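Local atomic coordinates of translation initiation factor eIF2B subunit beta (PDB entry 5B04), a protein that forms part of the eIF2B complex, which catalyses the exchange of GDP for GTP on the gamma subunit of translation initiation factor eIF2. Residues C[209-223]-C[270-283]. Residues are numbered along the deposited sequence; the frame is centred on the assembly and turned at random.
Sequences EIILTQGCSKTVEAF and IFAIMSRVNKVILG. With PO4 (phosphate ion), chain M.
The carboxylate of E209 and the amide of N278 stack with planes 20° apart, E209 CG lying 3.8 Å from N278 OD1. In its own plane, the same OD1 offers a lone pair to I210 N (3.0 Å, N-H...O angle 166°), which holds the amide against the start of strand 210-214, while the backbone N of N278 bonds to I210 O. E209 OE2 has its strongest polar partner in R276 of a second copy of this protein, a salt bridge; its bond to K279 NZ, also part of a salt bridge, is weak at 3.4 Å. Replacing E209 by alanine would probably leave K279 and that R276 without this carboxylate and bare one face of the N278 amide. A second flat group, the F223 ring, meets I281 CD1 obliquely through CE2 (3.9 Å); I281 also packs on I211 and V220, so helix 218-228 covers this side of the sheet. At the start of that helix, T219 N donates to a phosphate, probably from the crystallisation liquor. L212, its CG trans to the backbone N (chi1 174°), fills the opposite side, where CD2 reaches M274 SD (3.6 Å); the side chains of L212 and V280 both touch V302 of helix 299-308. Between these layers, L212 N and O bond to K279 O and I281 N, and T213 OG1 donates to I281 O (2.7 Å). Such neighbouring parallel strands, clothed by helices on both faces, are the centre of a Rossmann-like fold.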
loop_
_atom_site.group_PDB
_atom_site.type_symbol
_atom_site.label_atom_id
_atom_site.label_comp_id
_atom_site.label_asym_id
_atom_site.label_seq_id
_atom_site.Cartn_x
_atom_site.Cartn_y
_atom_site.Cartn_z
ATOM N N GLU C 209 14.219 5.222 4.708
ATOM C CA GLU C 209 12.953 5.301 3.987
ATOM C C GLU C 209 13.215 5.649 2.527
ATOM O O GLU C 209 14.275 6.176 2.188
ATOM C CB GLU C 209 12.019 6.338 4.619
ATOM C CG GLU C 209 11.269 5.850 5.849
ATOM C CD GLU C 209 10.133 6.778 6.242
ATOM O OE1 GLU C 209 10.169 7.965 5.853
ATOM O OE2 GLU C 209 9.200 6.320 6.937
ATOM N N ILE C 210 12.252 5.347 1.663
ATOM C CA ILE C 210 12.360 5.695 0.252
ATOM C C ILE C 210 11.283 6.703 -0.132
ATOM O O ILE C 210 10.090 6.443 0.026
ATOM C CB ILE C 210 12.253 4.455 -0.652
ATOM C CG1 ILE C 210 13.473 3.556 -0.460
ATOM C CG2 ILE C 210 12.129 4.868 -2.111
ATOM C CD1 ILE C 210 13.522 2.381 -1.411
ATOM N N ILE C 211 11.715 7.854 -0.637
ATOM C CA ILE C 211 10.798 8.939 -0.963
ATOM C C ILE C 211 10.709 9.184 -2.465
ATOM O O ILE C 211 11.726 9.368 -3.134
ATOM C CB ILE C 211 11.218 10.248 -0.273
ATOM C CG1 ILE C 211 11.413 10.018 1.225
ATOM C CG2 ILE C 211 10.191 11.340 -0.529
ATOM C CD1 ILE C 211 10.188 9.467 1.921
ATOM N N LEU C 212 9.489 9.184 -2.991
ATOM C CA LEU C 212 9.272 9.506 -4.394
ATOM C C LEU C 212 8.848 10.958 -4.555
ATOM O O LEU C 212 7.909 11.419 -3.906
ATOM C CB LEU C 212 8.219 8.588 -5.014
ATOM C CG LEU C 212 7.828 8.946 -6.451
ATOM C CD1 LEU C 212 9.021 8.800 -7.385
ATOM C CD2 LEU C 212 6.660 8.100 -6.931
ATOM N N THR C 213 9.551 11.676 -5.421
ATOM C CA THR C 213 9.184 13.044 -5.753
ATOM C C THR C 213 9.264 13.231 -7.262
ATOM O O THR C 213 9.854 12.410 -7.965
ATOM C CB THR C 213 10.089 14.070 -5.049
ATOM O OG1 THR C 213 9.529 15.381 -5.190
ATOM C CG2 THR C 213 11.489 14.049 -5.642
ATOM N N GLN C 214 8.664 14.306 -7.758
ATOM C CA GLN C 214 8.669 14.572 -9.187
ATOM C C GLN C 214 8.968 16.038 -9.475
ATOM O O GLN C 214 8.583 16.921 -8.709
ATOM C CB GLN C 214 7.330 14.181 -9.813
ATOM C CG GLN C 214 7.368 14.088 -11.326
ATOM C CD GLN C 214 5.993 14.179 -11.946
ATOM O OE1 GLN C 214 5.689 13.480 -12.913
ATOM N NE2 GLN C 214 5.156 15.051 -11.398
ATOM N N GLY C 215 9.657 16.285 -10.584
ATOM C CA GLY C 215 9.992 17.636 -10.991
ATOM C C GLY C 215 10.907 18.331 -10.004
ATOM O O GLY C 215 11.569 17.687 -9.191
ATOM N N CYS C 216 10.941 19.657 -10.076
ATOM C CA CYS C 216 11.785 20.446 -9.190
ATOM C C CYS C 216 10.958 21.372 -8.312
ATOM O O CYS C 216 10.137 22.147 -8.802
ATOM C CB CYS C 216 12.795 21.255 -10.002
ATOM S SG CYS C 216 12.072 22.138 -11.398
ATOM N N SER C 217 11.181 21.281 -7.007
ATOM C CA SER C 217 10.505 22.141 -6.047
ATOM C C SER C 217 11.492 22.593 -4.982
ATOM O O SER C 217 11.994 21.779 -4.207
ATOM C CB SER C 217 9.319 21.416 -5.411
ATOM O OG SER C 217 8.744 22.190 -4.372
ATOM N N LYS C 218 11.773 23.892 -4.955
ATOM C CA LYS C 218 12.715 24.457 -3.997
ATOM C C LYS C 218 12.245 24.215 -2.565
ATOM O O LYS C 218 13.057 24.049 -1.655
ATOM C CB LYS C 218 12.904 25.954 -4.250
ATOM C CG LYS C 218 13.389 26.293 -5.653
ATOM C CD LYS C 218 14.811 25.805 -5.893
ATOM C CE LYS C 218 15.815 26.582 -5.053
ATOM N NZ LYS C 218 17.214 26.132 -5.298
ATOM N N THR C 219 10.929 24.190 -2.376
ATOM C CA THR C 219 10.349 23.891 -1.073
ATOM C C THR C 219 10.611 22.439 -0.688
ATOM O O THR C 219 11.053 22.152 0.425
ATOM C CB THR C 219 8.833 24.157 -1.051
ATOM O OG1 THR C 219 8.581 25.526 -1.393
ATOM C CG2 THR C 219 8.256 23.865 0.327
ATOM N N VAL C 220 10.338 21.527 -1.616
ATOM C CA VAL C 220 10.576 20.105 -1.392
ATOM C C VAL C 220 12.064 19.826 -1.203
ATOM O O VAL C 220 12.453 19.066 -0.316
ATOM C CB VAL C 220 10.034 19.251 -2.559
ATOM C CG1 VAL C 220 10.563 17.826 -2.480
ATOM C CG2 VAL C 220 8.512 19.262 -2.563
ATOM N N GLU C 221 12.890 20.453 -2.035
ATOM C CA GLU C 221 14.336 20.281 -1.951
ATOM C C GLU C 221 14.861 20.696 -0.580
ATOM O O GLU C 221 15.687 20.004 0.011
ATOM C CB GLU C 221 15.039 21.082 -3.047
ATOM C CG GLU C 221 16.549 20.904 -3.070
ATOM C CD GLU C 221 17.215 21.692 -4.181
ATOM O OE1 GLU C 221 16.500 22.159 -5.093
ATOM O OE2 GLU C 221 18.455 21.846 -4.142
ATOM N N ALA C 222 14.367 21.823 -0.074
ATOM C CA ALA C 222 14.742 22.295 1.254
ATOM C C ALA C 222 14.294 21.299 2.319
ATOM O O ALA C 222 15.037 20.988 3.250
ATOM C CB ALA C 222 14.142 23.666 1.521
ATOM N N PHE C 223 13.067 20.811 2.163
ATOM C CA PHE C 223 12.476 19.820 3.054
ATOM C C PHE C 223 13.362 18.582 3.166
ATOM O O PHE C 223 13.632 18.094 4.262
ATOM C CB PHE C 223 11.083 19.441 2.544
ATOM C CG PHE C 223 10.235 18.701 3.540
ATOM C CD1 PHE C 223 9.534 19.387 4.519
ATOM C CD2 PHE C 223 10.107 17.323 3.473
ATOM C CE1 PHE C 223 8.740 18.709 5.426
ATOM C CE2 PHE C 223 9.315 16.641 4.377
ATOM C CZ PHE C 223 8.628 17.335 5.351
ATOM N N ILE C 270 7.526 5.353 -12.958
ATOM C CA ILE C 270 6.888 5.728 -11.695
ATOM C C ILE C 270 6.103 4.586 -11.047
ATOM O O ILE C 270 6.287 4.295 -9.865
ATOM C CB ILE C 270 5.943 6.931 -11.891
ATOM C CG1 ILE C 270 6.753 8.196 -12.172
ATOM C CG2 ILE C 270 5.070 7.136 -10.662
ATOM C CD1 ILE C 270 5.907 9.408 -12.473
ATOM N N PHE C 271 5.239 3.938 -11.822
ATOM C CA PHE C 271 4.429 2.839 -11.305
ATOM C C PHE C 271 5.299 1.657 -10.887
ATOM O O PHE C 271 5.036 1.010 -9.872
ATOM C CB PHE C 271 3.405 2.389 -12.351
ATOM C CG PHE C 271 2.392 1.401 -11.834
ATOM C CD1 PHE C 271 2.682 0.044 -11.782
ATOM C CD2 PHE C 271 1.143 1.827 -11.413
ATOM C CE1 PHE C 271 1.751 -0.861 -11.312
ATOM C CE2 PHE C 271 0.207 0.924 -10.942
ATOM C CZ PHE C 271 0.513 -0.422 -10.892
ATOM N N ALA C 272 6.334 1.385 -11.674
ATOM C CA ALA C 272 7.170 0.204 -11.484
ATOM C C ALA C 272 7.878 0.178 -10.131
ATOM O O ALA C 272 8.121 -0.892 -9.573
ATOM C CB ALA C 272 8.193 0.107 -12.606
ATOM N N ILE C 273 8.205 1.353 -9.604
ATOM C CA ILE C 273 8.984 1.437 -8.371
ATOM C C ILE C 273 8.141 1.832 -7.162
ATOM O O ILE C 273 8.657 1.942 -6.050
ATOM C CB ILE C 273 10.151 2.438 -8.522
ATOM C CG1 ILE C 273 9.666 3.750 -9.147
ATOM C CG2 ILE C 273 11.250 1.841 -9.380
ATOM C CD1 ILE C 273 9.269 4.818 -8.147
ATOM N N MET C 274 6.845 2.032 -7.382
ATOM C CA MET C 274 5.945 2.499 -6.332
ATOM C C MET C 274 5.836 1.515 -5.169
ATOM O O MET C 274 5.560 1.909 -4.035
ATOM C CB MET C 274 4.554 2.761 -6.914
ATOM C CG MET C 274 3.710 3.720 -6.097
ATOM S SD MET C 274 4.294 5.419 -6.239
ATOM C CE MET C 274 4.569 5.810 -4.520
ATOM N N SER C 275 6.060 0.236 -5.455
ATOM C CA SER C 275 5.892 -0.821 -4.461
ATOM C C SER C 275 6.917 -0.744 -3.331
ATOM O O SER C 275 6.694 -1.281 -2.247
ATOM C CB SER C 275 5.972 -2.193 -5.135
ATOM O OG SER C 275 7.230 -2.386 -5.757
ATOM N N ARG C 276 8.039 -0.077 -3.586
ATOM C CA ARG C 276 9.089 0.051 -2.582
ATOM C C ARG C 276 9.214 1.491 -2.089
ATOM O O ARG C 276 10.231 1.869 -1.510
ATOM C CB ARG C 276 10.430 -0.430 -3.142
ATOM C CG ARG C 276 10.369 -1.792 -3.815
ATOM C CD ARG C 276 10.135 -2.918 -2.820
ATOM N NE ARG C 276 11.376 -3.601 -2.460
ATOM C CZ ARG C 276 12.022 -3.428 -1.312
ATOM N NH1 ARG C 276 11.545 -2.594 -0.398
ATOM N NH2 ARG C 276 13.144 -4.093 -1.074
ATOM N N VAL C 277 8.177 2.287 -2.324
ATOM C CA VAL C 277 8.170 3.680 -1.890
ATOM C C VAL C 277 7.310 3.864 -0.645
ATOM O O VAL C 277 6.160 3.424 -0.604
ATOM C CB VAL C 277 7.656 4.622 -2.998
ATOM C CG1 VAL C 277 7.573 6.051 -2.482
ATOM C CG2 VAL C 277 8.551 4.548 -4.221
ATOM N N ASN C 278 7.873 4.519 0.366
ATOM C CA ASN C 278 7.156 4.785 1.606
ATOM C C ASN C 278 6.237 5.996 1.499
ATOM O O ASN C 278 5.077 5.944 1.909
ATOM C CB ASN C 278 8.142 4.993 2.757
ATOM C CG ASN C 278 8.928 3.741 3.086
ATOM O OD1 ASN C 278 10.140 3.684 2.883
ATOM N ND2 ASN C 278 8.239 2.730 3.603
ATOM N N LYS C 279 6.764 7.087 0.953
ATOM C CA LYS C 279 6.030 8.346 0.902
ATOM C C LYS C 279 6.231 9.088 -0.413
ATOM O O LYS C 279 7.314 9.061 -0.997
ATOM C CB LYS C 279 6.452 9.252 2.063
ATOM C CG LYS C 279 6.020 8.765 3.435
ATOM C CD LYS C 279 6.774 9.488 4.540
ATOM C CE LYS C 279 6.252 9.091 5.910
ATOM N NZ LYS C 279 6.160 7.612 6.065
ATOM N N VAL C 280 5.175 9.753 -0.870
ATOM C CA VAL C 280 5.269 10.664 -2.002
ATOM C C VAL C 280 5.288 12.100 -1.495
ATOM O O VAL C 280 4.397 12.518 -0.755
ATOM C CB VAL C 280 4.100 10.479 -2.992
ATOM C CG1 VAL C 280 3.865 11.751 -3.795
ATOM C CG2 VAL C 280 4.369 9.307 -3.915
ATOM N N ILE C 281 6.314 12.849 -1.884
ATOM C CA ILE C 281 6.412 14.251 -1.501
ATOM C C ILE C 281 6.423 15.137 -2.741
ATOM O O ILE C 281 7.375 15.123 -3.523
ATOM C CB ILE C 281 7.667 14.521 -0.657
ATOM C CG1 ILE C 281 7.577 13.764 0.670
ATOM C CG2 ILE C 281 7.827 16.011 -0.404
ATOM C CD1 ILE C 281 8.745 14.012 1.599
ATOM N N LEU C 282 5.353 15.902 -2.918
ATOM C CA LEU C 282 5.195 16.729 -4.105
ATOM C C LEU C 282 5.139 18.214 -3.779
ATOM O O LEU C 282 4.629 18.617 -2.734
ATOM C CB LEU C 282 3.927 16.337 -4.865
ATOM C CG LEU C 282 3.896 14.973 -5.550
ATOM C CD1 LEU C 282 2.617 14.822 -6.356
ATOM C CD2 LEU C 282 5.117 14.790 -6.435
ATOM N N GLY C 283 5.673 19.021 -4.685
ATOM C CA GLY C 283 5.459 20.452 -4.642
ATOM C C GLY C 283 4.229 20.746 -5.473
ATOM O O GLY C 283 3.719 19.863 -6.164
HETATM P P PO4 M . 8.246 25.564 -5.256
HETATM O O1 PO4 M . 7.591 26.748 -4.583
HETATM O O2 PO4 M . 7.307 24.996 -6.296
HETATM O O3 PO4 M . 8.551 24.506 -4.224
HETATM O O4 PO4 M . 9.531 26.002 -5.919
#